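Local atomic coordinates of DNA replication protein DnaC (Aquifex aeolicus, PDB entry 3ECC), a protein that acts as a bacterial helicase loader in the initiation of DNA replication and binds adenine nucleotide together with magnesium. Residues 89-92 against 93-96; 155-158 against 159-163. All coordinates share one frame; numbering follows the deposited sequence.

Contact 1 of 2, residues 89-92 against 93-96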
loop_
_atom_site.group_PDB
_atom_site.type_symbol
_atom_site.label_atom_id
_atom_site.label_comp_id
_atom_site.label_asym_id
_atom_site.label_seq_id
_atom_site.Cartn_x
_atom_site.Cartn_y
_atom_site.Cartn_z
ATOM N N GLY A 89 -18.079 -12.166 -15.624
ATOM C CA GLY A 89 -17.563 -12.682 -16.886
ATOM C C GLY A 89 -17.114 -11.671 -17.926
ATOM O O GLY A 89 -16.313 -12.004 -18.802
ATOM N N LYS A 90 -17.628 -10.442 -17.846
ATOM C CA LYS A 90 -17.477 -9.480 -18.948
ATOM C C LYS A 90 -16.729 -8.148 -18.755
ATOM O O LYS A 90 -16.714 -7.338 -19.693
ATOM C CB LYS A 90 -18.836 -9.199 -19.587
ATOM C CG LYS A 90 -19.370 -10.361 -20.392
ATOM C CD LYS A 90 -20.459 -9.916 -21.363
ATOM C CE LYS A 90 -20.742 -10.995 -22.409
ATOM N NZ LYS A 90 -21.592 -10.497 -23.537
ATOM N N ASP A 91 -16.127 -7.916 -17.580
ATOM C CA ASP A 91 -15.303 -6.708 -17.330
ATOM C C ASP A 91 -13.844 -7.055 -16.997
ATOM O O ASP A 91 -13.514 -7.341 -15.842
ATOM C CB ASP A 91 -15.931 -5.833 -16.229
ATOM C CG ASP A 91 -15.227 -4.469 -16.062
ATOM O OD1 ASP A 91 -14.491 -4.032 -16.979
ATOM O OD2 ASP A 91 -15.426 -3.827 -15.004
ATOM N N THR A 92 -12.985 -7.033 -18.018
ATOM C CA THR A 92 -11.542 -7.201 -17.823
ATOM C C THR A 92 -10.880 -5.834 -17.789
ATOM O O THR A 92 -9.789 -5.671 -17.244
ATOM C CB THR A 92 -10.887 -8.051 -18.947
ATOM O OG1 THR A 92 -11.643 -9.248 -19.159
ATOM C CG2 THR A 92 -9.461 -8.434 -18.566
ATOM N N LYS A 93 -11.564 -4.848 -18.366
ATOM C CA LYS A 93 -11.023 -3.495 -18.501
ATOM C C LYS A 93 -10.624 -2.878 -17.164
ATOM O O LYS A 93 -9.610 -2.186 -17.076
ATOM C CB LYS A 93 -12.010 -2.587 -19.248
ATOM C CG LYS A 93 -12.088 -2.878 -20.748
ATOM C CD LYS A 93 -13.018 -1.920 -21.487
ATOM C CE LYS A 93 -12.992 -2.193 -22.992
ATOM N NZ LYS A 93 -13.990 -1.382 -23.751
ATOM N N PHE A 94 -11.406 -3.151 -16.125
ATOM C CA PHE A 94 -11.082 -2.677 -14.789
ATOM C C PHE A 94 -9.853 -3.380 -14.209
ATOM O O PHE A 94 -9.000 -2.739 -13.588
ATOM C CB PHE A 94 -12.278 -2.843 -13.858
ATOM C CG PHE A 94 -12.016 -2.391 -12.452
ATOM C CD1 PHE A 94 -11.898 -1.039 -12.150
ATOM C CD2 PHE A 94 -11.896 -3.315 -11.426
ATOM C CE1 PHE A 94 -11.656 -0.620 -10.847
ATOM C CE2 PHE A 94 -11.660 -2.906 -10.122
ATOM C CZ PHE A 94 -11.540 -1.555 -9.831
ATOM N N LEU A 95 -9.763 -4.691 -14.422
ATOM C CA LEU A 95 -8.655 -5.477 -13.894
ATOM C C LEU A 95 -7.304 -5.062 -14.489
ATOM O O LEU A 95 -6.302 -5.006 -13.771
ATOM C CB LEU A 95 -8.905 -6.970 -14.103
ATOM C CG LEU A 95 -7.831 -7.941 -13.608
ATOM C CD1 LEU A 95 -7.661 -7.867 -12.098
ATOM C CD2 LEU A 95 -8.163 -9.354 -14.038
ATOM N N LYS A 96 -7.287 -4.760 -15.788
ATOM C CA LYS A 96 -6.049 -4.345 -16.478
ATOM C C LYS A 96 -5.557 -2.982 -16.020
ATOM O O LYS A 96 -4.350 -2.764 -15.886
ATOM C CB LYS A 96 -6.240 -4.322 -17.996
ATOM C CG LYS A 96 -5.749 -5.563 -18.705
ATOM C CD LYS A 96 -6.351 -5.657 -20.087
ATOM C CE LYS A 96 -6.587 -7.103 -20.466
ATOM N NZ LYS A 96 -7.784 -7.214 -21.338
#
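Asp91 caps the start of helix 93-99 by accepting from the backbone N of Phe94 across the turn at Thr92. The acceptor is OD1 of Asp91, in a weak, 3.3 Å bond to Phe94 N with an N-H...O angle of 154°. The N of Lys93 lies at the same 3.3 Å from Asp91 OD1. A chi1 of -172° turns CG of Asp91 away from its own amide and carries the carboxylate forward to the amides of the first turn, where the positive end of the helix would probably suit its negative charge. The other oxygen, OD2 of Asp91, rests against CB of Phe94 at 3.5 Å; the carboxylate and the phenyl ring are inclined 43° to each other.

The carbonyl of Thr92 begins the helical bonding: its O accepts from N of Lys96 at 3.0 Å, the donor lying almost straight beyond the carbonyl bond. The Lys96 chain bends near its end and comes back toward Thr92, setting its NZ 3.5 Å from the methyl CG2 of Thr92. CE of Lys96 lies against the same methyl. One turn on, the hydroxyl of Thr97 is hydrogen-bonded to the carbonyls of Lys93 and Phe94.

The turn lies at the surface, in the crossover between the adjacent parallel strands 71-74 and 104-107. Phe94 directs its ring onto Arg81, Leu82 and Leu85, and Asp91 also touches Leu85, so that the capped end of helix 93-99 leans on helix 75-86.

Contact 2 of 2, residues 155-158 against 159-163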
loop_
_atom_site.group_PDB
_atom_site.type_symbol
_atom_site.label_atom_id
_atom_site.label_comp_id
_atom_site.label_asym_id
_atom_site.label_seq_id
_atom_site.Cartn_x
_atom_site.Cartn_y
_atom_site.Cartn_z
ATOM N N SER A 155 6.975 -9.442 9.068
ATOM C CA SER A 155 6.941 -10.298 7.888
ATOM C C SER A 155 6.214 -11.644 8.119
ATOM O O SER A 155 5.483 -12.113 7.244
ATOM C CB SER A 155 8.370 -10.539 7.395
ATOM O OG SER A 155 9.077 -9.312 7.296
ATOM N N ALA A 156 6.423 -12.254 9.290
ATOM C CA ALA A 156 5.759 -13.521 9.657
ATOM C C ALA A 156 4.292 -13.329 10.079
ATOM O O ALA A 156 3.454 -14.210 9.872
ATOM C CB ALA A 156 6.549 -14.253 10.757
ATOM N N ASP A 157 3.996 -12.181 10.683
ATOM C CA ASP A 157 2.627 -11.806 11.012
ATOM C C ASP A 157 1.837 -11.499 9.744
ATOM O O ASP A 157 0.685 -11.897 9.611
ATOM C CB ASP A 157 2.625 -10.598 11.945
ATOM C CG ASP A 157 1.254 -10.301 12.522
ATOM O OD1 ASP A 157 0.679 -11.168 13.221
ATOM O OD2 ASP A 157 0.769 -9.173 12.306
ATOM N N LEU A 158 2.469 -10.793 8.810
ATOM C CA LEU A 158 1.902 -10.568 7.481
ATOM C C LEU A 158 1.772 -11.843 6.666
ATOM O O LEU A 158 0.779 -12.045 5.972
ATOM C CB LEU A 158 2.755 -9.567 6.699
ATOM C CG LEU A 158 2.180 -8.180 6.414
ATOM C CD1 LEU A 158 1.017 -8.253 5.405
ATOM C CD2 LEU A 158 1.771 -7.472 7.712
ATOM N N ALA A 159 2.791 -12.694 6.749
ATOM C CA ALA A 159 2.819 -13.950 6.009
ATOM C C ALA A 159 1.767 -14.931 6.498
ATOM O O ALA A 159 1.355 -15.822 5.759
ATOM C CB ALA A 159 4.195 -14.579 6.093
ATOM N N SER A 160 1.337 -14.769 7.748
ATOM C CA SER A 160 0.342 -15.660 8.332
ATOM C C SER A 160 -1.000 -15.537 7.617
ATOM O O SER A 160 -1.724 -16.522 7.472
ATOM C CB SER A 160 0.179 -15.378 9.825
ATOM O OG SER A 160 -0.303 -14.065 10.039
ATOM N N ARG A 161 -1.319 -14.327 7.166
ATOM C CA ARG A 161 -2.607 -14.060 6.534
ATOM C C ARG A 161 -2.532 -13.879 5.021
ATOM O O ARG A 161 -3.561 -13.779 4.358
ATOM C CB ARG A 161 -3.290 -12.853 7.185
ATOM C CG ARG A 161 -2.361 -11.700 7.520
ATOM C CD ARG A 161 -2.985 -10.767 8.561
ATOM N NE ARG A 161 -2.321 -9.457 8.595
ATOM C CZ ARG A 161 -1.629 -8.979 9.633
ATOM N NH1 ARG A 161 -1.512 -9.692 10.750
ATOM N NH2 ARG A 161 -1.055 -7.782 9.551
ATOM N N LEU A 162 -1.316 -13.842 4.480
ATOM C CA LEU A 162 -1.112 -13.623 3.044
ATOM C C LEU A 162 -0.297 -14.726 2.396
ATOM O O LEU A 162 -0.443 -14.990 1.206
ATOM C CB LEU A 162 -0.424 -12.278 2.786
ATOM C CG LEU A 162 -1.208 -10.967 2.899
ATOM C CD1 LEU A 162 -0.379 -9.816 2.346
ATOM C CD2 LEU A 162 -2.529 -11.065 2.164
ATOM N N GLY A 163 0.571 -15.355 3.181
ATOM C CA GLY A 163 1.494 -16.359 2.668
ATOM C C GLY A 163 2.907 -15.820 2.606
ATOM O O GLY A 163 3.108 -14.612 2.504
#
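Arg161 folds back along its helix to meet Asp157 one turn earlier, its NH1 2.8 Å from OD2 of Asp157 in a salt bridge. The hydrogen bond within it is weak and bent, with an N-H...O angle of 144°, and the guanidinium stands nearly perpendicular to the carboxylate, their planes 85° apart. CG of Arg161 sits between its backbone N and carbonyl carbon (chi1 41°), and the chain runs extended from there to NE, bringing one guanidinium face over the Asp157 carbonyl and CA of Leu158. NH2 of Arg161 lies 3.4 Å from the methyl CD2 of Leu158 and makes a weak hydrogen bond to the carbonyl of Asn141.

Helix 153-162 follows strand 136-141 of the P-loop core, and Arg161 probably falls in the region called box VII in AAA+ relatives, where an arginine finger is carried. With an alanine in place of Arg161, the Asp157 carboxylate would probably be left without its charged mate, and the CD2 methyl of Leu158 without the guanidinium that lies against it.

Leu158 and Leu162 lie side by side and point the same way, their CD1 methyls 3.7 Å apart. Beyond them, Leu158 packs on Thr140 and Val167, Leu162 on Leu109 and Leu114.

Contact 1 and contact 2 are separate places in one P-loop fold, their centres about 29 Å apart and their nearest atoms about 15 Å apart. They come in series along the chain: residues 89-96 lie in the connection that leads into strand 104-107, while residues 155-163 follow strand 136-141, its neighbour in the parallel sheet. Contact 1 is remote from the nucleotide. Contact 2 is much nearer: the side chain of Arg161 lies about 8 Å from that of Asp108, about 9 Å from that of Lys51, and about 10 Å from the bound beryllium trifluoride. Asn141, one of the residues lining the beryllium trifluoride pocket, ends strand 136-141 next to contact 2.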